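Local coordinates for putative cell surface protein, similar to internalin proteins (Listeria monocytogenes EGD-e, PDB 5KZS) that is of unknown function but resembles the internalins, leucine-rich-repeat surface proteins of which some help Listeria enter host cells, at residues Asn321-Tyr324 against Pro325-Glu329. Sequence-based numbering, arbitrary orientation.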
loop_
_atom_site.group_PDB
_atom_site.type_symbol
_atom_site.label_atom_id
_atom_site.label_comp_id
_atom_site.label_asym_id
_atom_site.label_seq_id
_atom_site.Cartn_x
_atom_site.Cartn_y
_atom_site.Cartn_z
ATOM N N ASN A 321 12.371 -5.312 -20.618
ATOM C CA ASN A 321 12.052 -6.253 -19.571
ATOM C C ASN A 321 10.852 -7.132 -19.936
ATOM O O ASN A 321 10.128 -7.566 -19.061
ATOM C CB ASN A 321 11.827 -5.504 -18.256
ATOM C CG ASN A 321 12.505 -6.176 -17.086
ATOM O OD1 ASN A 321 13.637 -6.638 -17.197
ATOM N ND2 ASN A 321 11.830 -6.221 -15.954
ATOM N N ASP A 322 10.659 -7.419 -21.222
ATOM C CA ASP A 322 9.568 -8.287 -21.662
ATOM C C ASP A 322 9.928 -9.758 -21.421
ATOM O O ASP A 322 10.955 -10.245 -21.902
ATOM C CB ASP A 322 9.233 -8.045 -23.141
ATOM C CG ASP A 322 8.733 -6.636 -23.395
ATOM O OD1 ASP A 322 7.883 -6.169 -22.614
ATOM O OD2 ASP A 322 9.194 -5.991 -24.362
ATOM N N ALA A 323 9.091 -10.430 -20.634
ATOM C CA ALA A 323 9.192 -11.873 -20.385
ATOM C C ALA A 323 7.780 -12.431 -20.162
ATOM O O ALA A 323 7.495 -13.029 -19.121
ATOM C CB ALA A 323 10.094 -12.145 -19.186
ATOM N N TYR A 324 6.946 -12.268 -21.199
ATOM C CA TYR A 324 5.465 -12.263 -21.126
ATOM C C TYR A 324 4.798 -13.080 -20.029
ATOM O O TYR A 324 3.958 -12.527 -19.314
ATOM C CB TYR A 324 4.807 -12.603 -22.485
ATOM C CG TYR A 324 3.414 -13.210 -22.341
ATOM C CD1 TYR A 324 2.368 -12.490 -21.737
ATOM C CD2 TYR A 324 3.152 -14.517 -22.760
ATOM C CE1 TYR A 324 1.111 -13.056 -21.560
ATOM C CE2 TYR A 324 1.894 -15.083 -22.601
ATOM C CZ TYR A 324 0.879 -14.350 -22.002
ATOM O OH TYR A 324 -0.367 -14.910 -21.850
ATOM N N PRO A 325 5.113 -14.388 -19.911
ATOM C CA PRO A 325 4.395 -15.130 -18.859
ATOM C C PRO A 325 4.453 -14.438 -17.484
ATOM O O PRO A 325 3.404 -14.083 -16.943
ATOM C CB PRO A 325 5.092 -16.495 -18.842
ATOM C CG PRO A 325 5.661 -16.641 -20.221
ATOM C CD PRO A 325 5.970 -15.262 -20.735
ATOM N N ILE A 326 5.659 -14.179 -16.970
ATOM C CA ILE A 326 5.824 -13.731 -15.576
ATOM C C ILE A 326 5.894 -12.218 -15.341
ATOM O O ILE A 326 5.714 -11.792 -14.201
ATOM C CB ILE A 326 7.038 -14.400 -14.881
ATOM C CG1 ILE A 326 8.355 -13.779 -15.333
ATOM C CG2 ILE A 326 7.041 -15.915 -15.110
ATOM C CD1 ILE A 326 9.498 -14.155 -14.436
ATOM N N THR A 327 6.190 -11.416 -16.372
ATOM C CA THR A 327 6.174 -9.952 -16.221
ATOM C C THR A 327 4.722 -9.451 -16.223
ATOM O O THR A 327 4.190 -9.153 -15.135
ATOM C CB THR A 327 7.046 -9.216 -17.260
ATOM O OG1 THR A 327 6.666 -9.606 -18.584
ATOM C CG2 THR A 327 8.538 -9.512 -17.025
ATOM N N GLN A 328 4.089 -9.411 -17.408
ATOM C CA GLN A 328 2.642 -9.086 -17.585
ATOM C C GLN A 328 2.417 -7.738 -18.298
ATOM O O GLN A 328 1.526 -7.625 -19.136
ATOM C CB GLN A 328 1.831 -9.178 -16.259
ATOM C CG GLN A 328 0.311 -9.313 -16.402
ATOM C CD GLN A 328 -0.381 -10.178 -15.320
ATOM O OE1 GLN A 328 -1.603 -10.325 -15.342
ATOM N NE2 GLN A 328 0.388 -10.761 -14.397
ATOM N N GLU A 329 3.207 -6.724 -17.949
ATOM C CA GLU A 329 3.236 -5.432 -18.682
ATOM C C GLU A 329 4.595 -5.152 -19.328
ATOM O O GLU A 329 4.649 -4.573 -20.416
ATOM C CB GLU A 329 2.885 -4.251 -17.754
ATOM C CG GLU A 329 2.464 -2.975 -18.484
ATOM C CD GLU A 329 2.520 -1.702 -17.636
ATOM O OE1 GLU A 329 3.295 -1.619 -16.647
ATOM O OE2 GLU A 329 1.782 -0.753 -17.985
#
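Thr327 reaches back across the turn to Ala323 with both branches of its side chain. Its OG1 accepts the backbone N-H of Ala323, N to OG1 3.3 Å and fairly straight at 155°. Chi1 of 55° sets that hydroxyl between Thr327's own N and carbonyl carbon, while CG2, opposite the carbonyl carbon, lies alongside the Ala323 methyl, CB to CG2 3.7 Å. Thr327 CG2 also lies 3.2 Å from Asn321 O. Two weak backbone bonds run the other way and converge on Ala323 O: Ile326 N at 3.1 Å, bent, and Thr327 N, longer at 3.4 Å but close to linear. With N-H groups from three and four residues on meeting one carbonyl, and helix-like backbone angles at residues 324-326, this is a single helical turn. It belongs to the connection between strands 312-320 and 331-339, antiparallel neighbours in the mixed sheet beyond the long parallel sheet, probably the immunoglobulin-like domain that follows the repeats in internalins. On the exposed part of the turn, Tyr324 CB touches Pro325 CD at 3.4 Å, and Pro325 CA lies over one face of the Tyr324 ring; the two side chains cross at about a right angle. Deeper in, the buried amide of Asn321 is satisfied on both ends, OD1 by Val275 N and ND2, weakly, by Glu241 O. Ala323 packs on Val275, and Asn242 OD1 accepts the backbone N-H of Glu329, whose side chain touches Tyr224.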